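Local coordinates for Alr3699 protein (Nostoc sp., PDB 4XSO) that is of unknown specific function but has the two facing Rossmann-like domains of a GT-B glycosyltransferase, at residues Leu153-Gln159 with Leu174-Asn180; Ala21-Leu25 with Ala102-Lys106; Asn206-Phe212 with Cys283-Thr289; Gln278-Ala282 with Glu302-Lys308; Pro295-Val301 with Gly317-Val322. Residues are numbered along the deposited sequence.

Contact 1 (Leu153-Gln159 with Leu174-Asn180); sequences LVIANSQ and LTKVIYN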
# COMPACT_ATOMS: atom_id res chain seq x y z
N LEU A 153 -10.25 7.30 14.57
CA LEU A 153 -10.37 7.02 15.97
C LEU A 153 -9.34 5.93 16.30
O LEU A 153 -9.15 5.00 15.54
CB LEU A 153 -11.80 6.52 16.22
CG LEU A 153 -11.95 5.81 17.55
CD1 LEU A 153 -11.96 6.85 18.66
CD2 LEU A 153 -13.26 5.01 17.51
N VAL A 154 -8.70 6.05 17.45
CA VAL A 154 -7.79 5.03 17.95
C VAL A 154 -8.36 4.57 19.30
O VAL A 154 -8.40 5.35 20.24
CB VAL A 154 -6.40 5.60 18.14
CG1 VAL A 154 -5.51 4.63 18.89
CG2 VAL A 154 -5.82 5.93 16.77
N ILE A 155 -8.84 3.33 19.37
CA ILE A 155 -9.40 2.80 20.60
C ILE A 155 -8.29 2.13 21.33
O ILE A 155 -7.61 1.27 20.78
CB ILE A 155 -10.54 1.78 20.32
CG1 ILE A 155 -11.70 2.51 19.65
CG2 ILE A 155 -11.03 1.18 21.61
CD1 ILE A 155 -12.82 1.56 19.23
N ALA A 156 -8.02 2.57 22.55
CA ALA A 156 -6.94 1.96 23.34
C ALA A 156 -7.51 1.12 24.49
O ALA A 156 -8.50 1.51 25.08
CB ALA A 156 -6.01 3.04 23.87
N ASN A 157 -6.94 -0.05 24.74
CA ASN A 157 -7.47 -1.00 25.72
C ASN A 157 -7.11 -0.64 27.13
O ASN A 157 -7.63 -1.19 28.12
CB ASN A 157 -7.09 -2.42 25.33
CG ASN A 157 -5.56 -2.68 25.39
OD1 ASN A 157 -4.76 -1.75 25.57
ND2 ASN A 157 -5.19 -3.96 25.26
N SER A 158 -6.33 0.43 27.27
CA SER A 158 -5.95 0.87 28.60
C SER A 158 -5.29 2.25 28.50
O SER A 158 -4.82 2.66 27.42
CB SER A 158 -4.97 -0.13 29.20
OG SER A 158 -3.73 -0.03 28.53
N GLN A 159 -5.34 2.98 29.60
CA GLN A 159 -4.49 4.19 29.77
C GLN A 159 -2.97 3.99 29.47
O GLN A 159 -2.38 4.83 28.81
CB GLN A 159 -4.71 4.85 31.14
CG GLN A 159 -6.14 5.41 31.23
CD GLN A 159 -6.57 6.05 32.58
OE1 GLN A 159 -5.98 5.83 33.62
NE2 GLN A 159 -7.64 6.82 32.52
N LEU A 174 -7.03 11.71 19.13
CA LEU A 174 -7.64 10.69 18.38
C LEU A 174 -8.04 9.51 19.30
O LEU A 174 -8.72 8.61 18.84
CB LEU A 174 -6.69 10.15 17.31
CG LEU A 174 -6.54 10.78 15.94
CD1 LEU A 174 -5.76 9.79 15.05
CD2 LEU A 174 -7.86 11.21 15.27
N THR A 175 -7.62 9.51 20.57
CA THR A 175 -7.61 8.27 21.34
C THR A 175 -8.80 8.27 22.27
O THR A 175 -9.24 9.32 22.64
CB THR A 175 -6.34 8.07 22.22
OG1 THR A 175 -6.26 9.10 23.22
CG2 THR A 175 -5.09 8.06 21.37
N LYS A 176 -9.29 7.09 22.59
CA LYS A 176 -10.31 6.90 23.56
C LYS A 176 -9.99 5.56 24.21
O LYS A 176 -9.79 4.58 23.50
CB LYS A 176 -11.66 6.76 22.91
CG LYS A 176 -12.76 6.57 23.98
CD LYS A 176 -14.17 6.62 23.46
CE LYS A 176 -15.11 5.91 24.45
NZ LYS A 176 -15.08 6.45 25.84
N VAL A 177 -10.07 5.47 25.53
CA VAL A 177 -9.80 4.23 26.20
C VAL A 177 -11.11 3.43 26.30
O VAL A 177 -12.07 3.99 26.73
CB VAL A 177 -9.19 4.42 27.62
CG1 VAL A 177 -9.18 3.14 28.38
CG2 VAL A 177 -7.76 5.00 27.54
N ILE A 178 -11.14 2.19 25.86
CA ILE A 178 -12.31 1.30 26.08
C ILE A 178 -11.70 -0.02 26.50
O ILE A 178 -10.92 -0.62 25.78
CB ILE A 178 -13.19 1.10 24.86
CG1 ILE A 178 -13.77 2.41 24.37
CG2 ILE A 178 -14.36 0.14 25.17
CD1 ILE A 178 -14.63 2.23 23.16
N TYR A 179 -12.07 -0.48 27.71
CA TYR A 179 -11.47 -1.66 28.33
C TYR A 179 -12.10 -2.90 27.64
O TYR A 179 -13.12 -2.79 27.00
CB TYR A 179 -11.77 -1.59 29.83
CG TYR A 179 -11.01 -0.51 30.59
CD1 TYR A 179 -9.60 -0.48 30.55
CD2 TYR A 179 -11.64 0.40 31.46
CE1 TYR A 179 -8.85 0.46 31.26
CE2 TYR A 179 -10.85 1.37 32.19
CZ TYR A 179 -9.46 1.38 32.08
OH TYR A 179 -8.58 2.31 32.77
N ASN A 180 -11.46 -4.07 27.77
CA ASN A 180 -12.01 -5.36 27.39
C ASN A 180 -13.29 -5.64 28.22
O ASN A 180 -13.44 -5.23 29.39
CB ASN A 180 -10.97 -6.46 27.67
CG ASN A 180 -9.80 -6.49 26.69
OD1 ASN A 180 -9.42 -5.50 26.05
ND2 ASN A 180 -9.13 -7.61 26.67
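Four backbone hydrogen bonds join these two parallel strands: Val154 N to Leu174 O (2.9 Å), Lys176 N to Val154 O (3.1 Å), Ala156 N to Lys176 O (2.8 Å) and Ile178 N to Ala156 O (2.8 Å). The alternation, with Val154 and Ala156 each giving and accepting, is the parallel pattern, and the strand axes agree, running 28° apart with a closest approach of 4.6 Å. The same carbonyls take CA-H...O contacts, as between Thr175 CA and Val154 O (3.2 Å). Beyond the strands, Asn157 O meets the edge of the Tyr179 ring near CD1 (3.2 Å), while the hydroxyl of Tyr179 is held by Glu320 of the other domain. The Asn157 side chain binds Ser161, and its ND2 also bonds a bound glycerol. Packing then follows the two faces of the sheet. Val154 CG2 lies 4.2 Å from Leu174 CD1, and on the opposite face Ile155 CG2 comes within 3.9 Å of Ile178 CB. The pair belongs to a beta-alpha-beta unit whose helix 159-167, with Ser158 as its N-cap, covers Val154, Ala156, Thr175 and Val177. The C-terminal helix 370-382 covers Leu153, Lys176 and Ile178 on the other face. Strand 122-126 flanks 153-156 on the inner side, leaving 175-177 outermost in the N-terminal sheet of this chain.

Contact 2 (Ala21-Leu25 with Ala102-Lys106); sequences AELCL and ANTQK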
# COMPACT_ATOMS: atom_id res chain seq x y z
N ALA A 21 -5.73 -10.01 21.80
CA ALA A 21 -6.41 -9.13 20.91
C ALA A 21 -7.50 -9.88 20.06
O ALA A 21 -8.57 -9.37 19.84
CB ALA A 21 -5.40 -8.45 20.01
N GLU A 22 -7.20 -11.10 19.66
CA GLU A 22 -8.11 -11.89 18.83
C GLU A 22 -9.36 -12.32 19.63
O GLU A 22 -10.50 -12.14 19.18
CB GLU A 22 -7.32 -13.06 18.24
CG GLU A 22 -6.32 -12.66 17.19
CD GLU A 22 -5.07 -11.90 17.70
OE1 GLU A 22 -4.57 -12.15 18.82
OE2 GLU A 22 -4.54 -11.04 16.94
N LEU A 23 -9.15 -12.78 20.86
CA LEU A 23 -10.23 -13.12 21.77
C LEU A 23 -11.09 -11.92 22.04
O LEU A 23 -12.34 -12.03 22.10
CB LEU A 23 -9.67 -13.67 23.13
CG LEU A 23 -8.77 -14.94 23.10
CD1 LEU A 23 -8.26 -15.31 24.49
CD2 LEU A 23 -9.49 -16.12 22.47
N CYS A 24 -10.47 -10.76 22.27
CA CYS A 24 -11.25 -9.53 22.47
C CYS A 24 -12.09 -9.22 21.20
O CYS A 24 -13.24 -8.80 21.31
CB CYS A 24 -10.36 -8.34 22.87
SG CYS A 24 -11.25 -6.81 23.32
N LEU A 25 -11.52 -9.45 20.02
CA LEU A 25 -12.22 -9.21 18.76
C LEU A 25 -13.45 -10.12 18.61
O LEU A 25 -14.47 -9.68 18.09
CB LEU A 25 -11.22 -9.36 17.61
CG LEU A 25 -11.79 -9.09 16.18
CD1 LEU A 25 -12.24 -7.66 16.06
CD2 LEU A 25 -10.78 -9.40 15.07
N ALA A 102 -9.32 -2.02 12.24
CA ALA A 102 -8.01 -2.71 12.34
C ALA A 102 -7.67 -2.97 13.79
O ALA A 102 -7.63 -2.04 14.62
CB ALA A 102 -6.94 -1.86 11.69
N ASN A 103 -7.38 -4.24 14.06
CA ASN A 103 -7.22 -4.76 15.39
C ASN A 103 -5.76 -5.11 15.80
O ASN A 103 -5.52 -5.51 16.92
CB ASN A 103 -8.16 -5.94 15.57
CG ASN A 103 -8.51 -6.18 17.04
OD1 ASN A 103 -9.04 -5.32 17.68
ND2 ASN A 103 -8.25 -7.39 17.55
N THR A 104 -4.82 -4.93 14.88
CA THR A 104 -3.42 -5.25 15.12
C THR A 104 -2.62 -4.35 14.22
O THR A 104 -3.19 -3.61 13.38
CB THR A 104 -3.04 -6.73 14.79
OG1 THR A 104 -3.05 -6.93 13.36
CG2 THR A 104 -3.95 -7.71 15.48
N GLN A 105 -1.29 -4.31 14.45
CA GLN A 105 -0.43 -3.37 13.70
C GLN A 105 -0.35 -3.52 12.21
O GLN A 105 -0.44 -2.54 11.47
CB GLN A 105 1.01 -3.41 14.20
CG GLN A 105 1.27 -2.56 15.40
CD GLN A 105 2.75 -2.57 15.81
OE1 GLN A 105 3.09 -3.02 16.92
NE2 GLN A 105 3.62 -2.08 14.93
N LYS A 106 -0.07 -4.71 11.75
CA LYS A 106 -0.10 -4.94 10.32
C LYS A 106 -1.49 -4.72 9.70
O LYS A 106 -1.61 -4.38 8.50
CB LYS A 106 0.30 -6.37 10.02
CG LYS A 106 1.65 -6.82 10.65
CD LYS A 106 2.26 -7.92 9.79
CE LYS A 106 2.92 -9.02 10.58
NZ LYS A 106 4.29 -8.65 10.97
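Asn103 pushes its carboxamide against the first turns of helix 20-29, covering Ala21 and the base of Leu25. The site lies in the N-terminal Rossmann-like domain of the GT-B fold, where the chain leaves the C-terminal end of strand 99-102 for helix 105-118. Of the five touching residues, Asn103 gives up the most surface, 77 Å² out of 182 Å² for the whole contact. Its ND2 donates to Ala21 O at 3.0 Å with an N-H...O angle of 138°. That carbonyl already accepts Leu25 N at 3.0 Å within the helix, so it serves two donors. The amide is fully engaged: ND2 also reaches Asp13 of strand 9-13, and OD1 accepts from His127. Asn103 therefore links helix 20-29 to strand 9-13 through Asp13 and to the loop holding His127. Thr104, the N-cap residue of the following helix, presents its CB towards 21-25, but its hydroxyl bonds Gln14. No salt bridge spans the segments, and the CA atoms of Ala21 and Asn103 stay 7.1 Å apart, so the Asn103 side chain spans the gap to the helix backbone. At the margin, the Glu22 carboxylate comes near a methyl group, with OE2 3.7 Å from Thr104 CG2.

Contact 3 (Asn206-Phe212 with Cys283-Thr289); sequences NFVVGHF and CDLVAHT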
# COMPACT_ATOMS: atom_id res chain seq x y z
N ASN A 206 -5.35 -27.18 51.45
CA ASN A 206 -4.29 -26.23 51.16
C ASN A 206 -4.76 -24.75 50.99
O ASN A 206 -5.95 -24.48 50.72
CB ASN A 206 -3.60 -26.63 49.87
CG ASN A 206 -2.93 -27.97 49.95
OD1 ASN A 206 -3.12 -28.83 49.09
ND2 ASN A 206 -2.09 -28.13 50.94
N PHE A 207 -3.80 -23.83 51.06
CA PHE A 207 -4.00 -22.46 50.57
C PHE A 207 -3.46 -22.44 49.15
O PHE A 207 -2.24 -22.55 48.92
CB PHE A 207 -3.31 -21.41 51.44
CG PHE A 207 -3.69 -20.00 51.13
CD1 PHE A 207 -3.04 -19.31 50.10
CD2 PHE A 207 -4.74 -19.37 51.81
CE1 PHE A 207 -3.40 -18.03 49.78
CE2 PHE A 207 -5.09 -18.06 51.51
CZ PHE A 207 -4.41 -17.38 50.49
N VAL A 208 -4.37 -22.31 48.20
CA VAL A 208 -4.05 -22.49 46.82
C VAL A 208 -3.88 -21.15 46.09
O VAL A 208 -4.80 -20.35 45.96
CB VAL A 208 -5.15 -23.32 46.14
CG1 VAL A 208 -4.89 -23.44 44.64
CG2 VAL A 208 -5.26 -24.71 46.74
N VAL A 209 -2.70 -20.95 45.55
CA VAL A 209 -2.41 -19.83 44.70
C VAL A 209 -2.38 -20.29 43.26
O VAL A 209 -1.58 -21.16 42.87
CB VAL A 209 -1.03 -19.21 45.00
CG1 VAL A 209 -0.83 -17.98 44.13
CG2 VAL A 209 -0.92 -18.84 46.46
N GLY A 210 -3.23 -19.68 42.42
CA GLY A 210 -3.34 -20.10 41.04
C GLY A 210 -2.66 -19.10 40.13
O GLY A 210 -2.77 -17.87 40.33
N HIS A 211 -1.99 -19.61 39.10
CA HIS A 211 -1.38 -18.80 38.11
C HIS A 211 -1.92 -19.28 36.78
O HIS A 211 -1.80 -20.48 36.47
CB HIS A 211 0.14 -19.02 38.20
CG HIS A 211 0.95 -18.03 37.45
ND1 HIS A 211 1.05 -18.02 36.07
CD2 HIS A 211 1.69 -16.98 37.87
CE1 HIS A 211 1.81 -17.01 35.69
NE2 HIS A 211 2.19 -16.35 36.76
N PHE A 212 -2.51 -18.42 35.99
CA PHE A 212 -3.25 -18.88 34.78
C PHE A 212 -2.67 -18.22 33.54
O PHE A 212 -2.92 -17.06 33.30
CB PHE A 212 -4.70 -18.44 34.89
CG PHE A 212 -5.39 -19.09 36.01
CD1 PHE A 212 -5.30 -18.58 37.26
CD2 PHE A 212 -6.08 -20.24 35.82
CE1 PHE A 212 -5.89 -19.19 38.31
CE2 PHE A 212 -6.65 -20.90 36.87
CZ PHE A 212 -6.59 -20.35 38.12
N CYS A 283 -9.24 -21.50 43.73
CA CYS A 283 -8.02 -20.94 44.36
C CYS A 283 -8.44 -20.15 45.59
O CYS A 283 -9.64 -19.86 45.79
CB CYS A 283 -7.33 -20.03 43.37
SG CYS A 283 -6.64 -21.01 42.03
N ASP A 284 -7.46 -19.83 46.42
CA ASP A 284 -7.63 -18.93 47.53
C ASP A 284 -7.04 -17.59 47.16
O ASP A 284 -7.42 -16.61 47.70
CB ASP A 284 -6.99 -19.55 48.78
CG ASP A 284 -7.65 -20.90 49.15
OD1 ASP A 284 -8.78 -20.77 49.68
OD2 ASP A 284 -7.12 -22.05 48.87
N LEU A 285 -6.13 -17.55 46.18
CA LEU A 285 -5.54 -16.31 45.67
C LEU A 285 -5.14 -16.57 44.24
O LEU A 285 -4.70 -17.67 43.91
CB LEU A 285 -4.33 -15.93 46.50
CG LEU A 285 -3.38 -14.86 46.01
CD1 LEU A 285 -4.15 -13.53 46.03
CD2 LEU A 285 -2.09 -14.74 46.89
N VAL A 286 -5.34 -15.58 43.37
CA VAL A 286 -4.93 -15.67 41.98
C VAL A 286 -3.73 -14.75 41.87
O VAL A 286 -3.82 -13.60 42.29
CB VAL A 286 -6.05 -15.26 41.05
CG1 VAL A 286 -5.54 -15.25 39.62
CG2 VAL A 286 -7.18 -16.28 41.19
N ALA A 287 -2.62 -15.25 41.35
CA ALA A 287 -1.46 -14.44 41.08
C ALA A 287 -1.15 -14.20 39.66
O ALA A 287 -0.90 -15.11 38.88
CB ALA A 287 -0.20 -15.09 41.74
N HIS A 288 -1.00 -12.92 39.36
CA HIS A 288 -0.48 -12.45 38.09
C HIS A 288 0.93 -11.95 38.41
O HIS A 288 1.08 -11.11 39.30
CB HIS A 288 -1.37 -11.31 37.59
CG HIS A 288 -0.82 -10.58 36.42
ND1 HIS A 288 0.00 -9.48 36.54
CD2 HIS A 288 -0.96 -10.81 35.09
CE1 HIS A 288 0.37 -9.07 35.34
NE2 HIS A 288 -0.19 -9.87 34.44
N THR A 289 1.96 -12.48 37.74
CA THR A 289 3.34 -12.13 38.12
C THR A 289 4.20 -11.89 36.89
O THR A 289 5.36 -12.27 36.89
CB THR A 289 3.98 -13.27 38.91
OG1 THR A 289 4.08 -14.44 38.07
CG2 THR A 289 3.12 -13.59 40.12
O HOH W 1 -2.17 -15.71 36.45
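Strands 207-212 and 285-287 sit side by side in the parallel sheet of the C-terminal Rossmann-like domain. The strand order 3-2-1-4-5-6 makes them its first and fourth strands, the pair where the chain order switches direction across such a fold. Their axes run 33° apart and approach to 4.6 Å. Regular bridging is carried by Gly210 N to Leu285 O (2.9 Å) and Ala287 N to Gly210 O (2.8 Å). At the entry, Val208 O accepts both Asp284 N (2.7 Å) and Leu285 N (3.1 Å), and the Asp284 side chain answers by taking Val208 N at OD2 (2.8 Å); that carboxylate also forms a salt bridge with Arg198. Asp284 CB stands over the face of the Phe207 ring, 3.7 Å from its centroid and 12° off the normal, a CH-pi contact. On the same face as Phe207, Val209 CG1 packs on Ala287 CB at 3.8 Å. The other face needs Gly210: a CB there would lie 2.4 Å from Cys283 SG, which instead rests 3.6 Å from Gly210 CA and beside the edge of the Phe212 ring. At the far end His211 NE2 donates to Thr289 OG1 (3.0 Å), a hydroxyl also bound to Gly220 O. One water closes the strand pair there, accepting from Phe212 N at 2.8 Å and donating to Ala287 O at 2.8 Å.

Contact 4 (Gln278-Ala282 with Glu302-Lys308); sequences QLMAA and EAMLCGK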
# COMPACT_ATOMS: atom_id res chain seq x y z
N GLN A 278 -13.83 -21.72 36.86
CA GLN A 278 -14.01 -22.69 37.91
C GLN A 278 -12.71 -22.95 38.71
O GLN A 278 -12.72 -23.02 39.94
CB GLN A 278 -14.49 -24.02 37.30
CG GLN A 278 -15.91 -24.00 36.71
CD GLN A 278 -16.03 -23.10 35.50
OE1 GLN A 278 -15.11 -23.02 34.63
NE2 GLN A 278 -17.19 -22.43 35.39
N LEU A 279 -11.62 -23.15 37.98
CA LEU A 279 -10.30 -23.25 38.60
C LEU A 279 -10.00 -22.07 39.45
O LEU A 279 -9.56 -22.24 40.55
CB LEU A 279 -9.23 -23.43 37.53
CG LEU A 279 -9.28 -24.85 36.97
CD1 LEU A 279 -8.49 -24.88 35.66
CD2 LEU A 279 -8.73 -25.90 37.93
N MET A 280 -10.24 -20.85 38.92
CA MET A 280 -10.04 -19.60 39.70
C MET A 280 -10.83 -19.63 41.03
O MET A 280 -10.35 -19.33 42.13
CB MET A 280 -10.45 -18.41 38.85
CG MET A 280 -9.52 -18.04 37.67
SD MET A 280 -9.93 -16.48 36.86
CE MET A 280 -8.42 -16.43 35.87
N ALA A 281 -12.09 -20.01 40.92
CA ALA A 281 -12.95 -20.13 42.06
C ALA A 281 -12.38 -21.08 43.08
O ALA A 281 -12.51 -20.84 44.28
CB ALA A 281 -14.36 -20.57 41.66
N ALA A 282 -11.72 -22.13 42.63
CA ALA A 282 -11.15 -23.03 43.58
C ALA A 282 -9.83 -22.58 44.21
O ALA A 282 -9.38 -23.20 45.11
CB ALA A 282 -10.98 -24.37 42.96
N GLU A 302 -10.55 -11.34 35.25
CA GLU A 302 -11.29 -12.59 35.40
C GLU A 302 -11.32 -13.04 36.84
O GLU A 302 -12.35 -13.41 37.35
CB GLU A 302 -10.75 -13.68 34.48
CG GLU A 302 -11.16 -13.32 33.07
CD GLU A 302 -10.66 -14.28 32.02
OE1 GLU A 302 -9.44 -14.56 32.03
OE2 GLU A 302 -11.49 -14.67 31.17
N ALA A 303 -10.18 -12.89 37.50
CA ALA A 303 -10.06 -13.27 38.90
C ALA A 303 -10.99 -12.43 39.79
O ALA A 303 -11.64 -12.95 40.69
CB ALA A 303 -8.60 -13.11 39.30
N MET A 304 -11.06 -11.15 39.46
CA MET A 304 -11.87 -10.18 40.19
C MET A 304 -13.36 -10.56 40.00
O MET A 304 -14.13 -10.62 40.95
CB MET A 304 -11.58 -8.76 39.69
CG MET A 304 -10.17 -8.24 40.02
SD MET A 304 -9.80 -6.58 39.34
CE MET A 304 -10.17 -5.80 40.82
N LEU A 305 -13.75 -10.84 38.78
CA LEU A 305 -15.15 -11.22 38.50
C LEU A 305 -15.47 -12.51 39.16
O LEU A 305 -16.66 -12.79 39.43
CB LEU A 305 -15.34 -11.34 36.99
CG LEU A 305 -15.38 -10.03 36.23
CD1 LEU A 305 -15.26 -10.31 34.74
CD2 LEU A 305 -16.65 -9.30 36.52
N CYS A 306 -14.44 -13.35 39.42
CA CYS A 306 -14.73 -14.60 40.13
C CYS A 306 -14.83 -14.31 41.61
O CYS A 306 -14.98 -15.21 42.42
CB CYS A 306 -13.67 -15.68 39.92
SG CYS A 306 -13.50 -16.34 38.29
N GLY A 307 -14.70 -13.06 42.00
CA GLY A 307 -14.74 -12.80 43.40
C GLY A 307 -13.54 -13.32 44.16
O GLY A 307 -13.69 -13.71 45.27
N LYS A 308 -12.35 -13.29 43.60
CA LYS A 308 -11.16 -13.81 44.28
C LYS A 308 -10.16 -12.72 44.63
O LYS A 308 -10.06 -11.70 43.95
CB LYS A 308 -10.45 -14.82 43.37
CG LYS A 308 -11.26 -16.12 43.21
CD LYS A 308 -11.43 -16.65 44.64
CE LYS A 308 -11.84 -18.05 44.75
NZ LYS A 308 -12.00 -18.32 46.18
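Glu302 opens the approach of helix 298-305 to helix 276-282: the sulfur of Met280 lies beside it, with SD 3.8 Å from Glu302 CB, while the Glu302 carboxylate turns off to Tyr187. Ala303 follows, its N 3.7 Å and its CB 4.4 Å from Met280 SD, so the small residue makes room for the thioether. Met280 is by far the main contributor, losing 99 Å² of the 275 Å² buried. Cys306, one turn on, points its SG at the base of the same side chain, 3.7 Å from Met280 CB. Gly307 then ends the helix with phi 69°, and the bonds Lys308 N to Ala303 O (3.0 Å) and Gly307 N to Met304 O (2.7 Å) make this a Schellman motif. The reversal turns Lys308 back toward the first helix: its CE sits 3.3 Å from Met280 O and 2.9 Å from Ala281 O, and its NZ bonds Cys283 O just beyond the segment. No hydrogen bond crosses between the two segments; they meet through the packing of Met280 and through the end of Lys308 lying close to those two carbonyls. With strand 285-287 between them in sequence, these are the helices before and after one beta strand, lying on one face of the sheet as in Rossmann-like domains.

Contact 5 (Pro295-Val301 with Gly317-Val322); sequences PFGRVIV and GAMELV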
# COMPACT_ATOMS: atom_id res chain seq x y z
N PRO A 295 -0.56 -4.66 28.52
CA PRO A 295 -1.50 -3.58 28.22
C PRO A 295 -2.83 -3.63 29.00
O PRO A 295 -3.33 -2.60 29.35
CB PRO A 295 -1.74 -3.71 26.72
CG PRO A 295 -1.28 -5.06 26.35
CD PRO A 295 -0.24 -5.46 27.34
N PHE A 296 -3.29 -4.83 29.31
CA PHE A 296 -4.52 -5.09 30.04
C PHE A 296 -4.49 -6.56 30.55
O PHE A 296 -4.54 -7.51 29.75
CB PHE A 296 -5.70 -5.05 29.06
CG PHE A 296 -7.05 -5.21 29.73
CD1 PHE A 296 -7.59 -6.45 30.01
CD2 PHE A 296 -7.80 -4.05 30.08
CE1 PHE A 296 -8.85 -6.55 30.61
CE2 PHE A 296 -9.06 -4.17 30.67
CZ PHE A 296 -9.56 -5.41 30.94
N GLY A 297 -4.43 -6.83 31.81
CA GLY A 297 -4.38 -8.26 32.17
C GLY A 297 -5.75 -8.91 32.21
O GLY A 297 -6.47 -8.71 33.22
N ARG A 298 -6.15 -9.66 31.17
CA ARG A 298 -7.50 -10.29 31.19
C ARG A 298 -7.65 -11.13 32.46
O ARG A 298 -8.66 -11.10 33.17
CB ARG A 298 -7.76 -11.13 29.91
CG ARG A 298 -7.89 -10.27 28.64
CD ARG A 298 -8.05 -11.08 27.34
NE ARG A 298 -9.25 -11.91 27.33
CZ ARG A 298 -10.50 -11.46 27.11
NH1 ARG A 298 -10.74 -10.20 26.77
NH2 ARG A 298 -11.53 -12.30 27.18
N VAL A 299 -6.59 -11.84 32.83
CA VAL A 299 -6.64 -12.74 33.98
C VAL A 299 -6.93 -12.04 35.31
O VAL A 299 -7.57 -12.60 36.22
CB VAL A 299 -5.29 -13.51 34.12
CG1 VAL A 299 -5.16 -14.18 35.45
CG2 VAL A 299 -5.23 -14.55 33.00
N ILE A 300 -6.44 -10.83 35.42
CA ILE A 300 -6.62 -10.04 36.61
C ILE A 300 -8.14 -9.73 36.66
O ILE A 300 -8.78 -9.97 37.63
CB ILE A 300 -5.82 -8.76 36.54
CG1 ILE A 300 -4.31 -9.07 36.50
CG2 ILE A 300 -6.17 -7.84 37.70
CD1 ILE A 300 -3.45 -7.81 36.23
N VAL A 301 -8.69 -9.18 35.62
CA VAL A 301 -10.17 -8.97 35.59
C VAL A 301 -10.98 -10.23 35.80
O VAL A 301 -11.96 -10.22 36.51
CB VAL A 301 -10.62 -8.26 34.30
CG1 VAL A 301 -12.16 -8.08 34.29
CG2 VAL A 301 -9.95 -6.92 34.21
N GLY A 317 -1.15 -2.16 32.34
CA GLY A 317 -2.57 -2.05 32.59
C GLY A 317 -3.00 -2.40 33.99
O GLY A 317 -4.02 -1.85 34.47
N ALA A 318 -2.22 -3.27 34.67
CA ALA A 318 -2.57 -3.77 36.02
C ALA A 318 -2.84 -2.66 37.01
O ALA A 318 -3.76 -2.72 37.85
CB ALA A 318 -1.44 -4.66 36.57
N MET A 319 -2.05 -1.60 36.92
CA MET A 319 -2.22 -0.48 37.85
C MET A 319 -3.60 0.19 37.67
O MET A 319 -4.08 0.80 38.59
CB MET A 319 -1.08 0.55 37.68
CG MET A 319 0.27 -0.06 37.30
SD MET A 319 1.66 1.09 37.54
CE MET A 319 1.92 1.76 35.92
N GLU A 320 -4.28 0.04 36.53
CA GLU A 320 -5.58 0.73 36.35
C GLU A 320 -6.71 -0.20 36.76
O GLU A 320 -7.86 0.24 36.90
CB GLU A 320 -5.84 1.01 34.86
CG GLU A 320 -4.90 1.99 34.23
CD GLU A 320 -4.87 1.81 32.70
OE1 GLU A 320 -5.95 1.95 32.07
OE2 GLU A 320 -3.76 1.57 32.17
N LEU A 321 -6.38 -1.48 36.86
CA LEU A 321 -7.31 -2.50 37.23
C LEU A 321 -7.50 -2.66 38.73
O LEU A 321 -8.59 -3.11 39.19
CB LEU A 321 -6.89 -3.83 36.63
CG LEU A 321 -6.61 -3.84 35.11
CD1 LEU A 321 -6.23 -5.22 34.63
CD2 LEU A 321 -7.81 -3.34 34.32
N VAL A 322 -6.44 -2.41 39.49
CA VAL A 322 -6.44 -2.80 40.91
C VAL A 322 -6.12 -1.61 41.73
O VAL A 322 -5.18 -0.95 41.42
CB VAL A 322 -5.34 -3.86 41.24
CG1 VAL A 322 -5.25 -4.07 42.74
CG2 VAL A 322 -5.56 -5.20 40.55
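The bump here is Leu321, which points from the short, weakly bonded helix 318-321 into a hollow at the start of helix 298-305 and gives up 89 Å² of surface. The hollow is lined by backbone and branched side chains: Leu321 CD1 lies 3.7 Å from Gly297 N, 4.0 Å from Ile300 CB and 4.1 Å from Val301 CG2. Its other methyl, CD2, reaches Phe296 CE2 at 3.9 Å. Ile300 is the reciprocal knob, extending CD1 to Ala318 CB (3.8 Å) and CG2 to Val322 CG2 (3.9 Å). Of the two glycines, Gly317 is the one this fit requires. A CB on it would stand 2.3 Å from Pro295 O, and indeed the backbones nearly touch, with Gly317 CA 3.4 Å from Pro295 O in a CA-H...O contact. A CB on Gly297, the N-cap residue, would clash within its own segment, 2.8 Å from Ile300 CD1. The segment 295-301 lies between Glu294, whose backbone bonds Gly317, and Glu302, a spacing that fits the E-x7-E motif known from many GT-B glycosyltransferases; helix 350-368 covers Val301 and Leu321 through Phe368. With these aliphatic and aromatic contacts dominating and no hydrogen bond crossing, the 313 Å² interface is essentially apolar. Two polar groups, Pro295 O and the Glu320 carboxylate, bond residues of the N-terminal domain, implying an apolar contact within the C-terminal domain whose neighbouring polar groups face the other domain.

How the contacts relate
Contacts 1 and 2 belong to the N-terminal domain, with centres about 13 Å apart; contacts 3, 4 and 5 lie in the C-terminal one. Contact 5 is the bridge: Glu320 OE1 lies 2.7 Å from Gln159 N and 2.7 Å from Tyr179 OH of contact 1, and Ser158 OG is 2.7 Å from Pro295 O. Contacts 4 and 5 share helix 298-305, which packs on contact 3, where Val286 CG1 meets Ala303 CB at 3.7 Å. By contrast, centres of contacts 1 and 3 are about 30 Å apart. Bound glycerol, probably from the crystallisation liquor, lies about 3 Å from the Asn157 side chain, and bound glycerol is also found about 4 Å from that of Phe296.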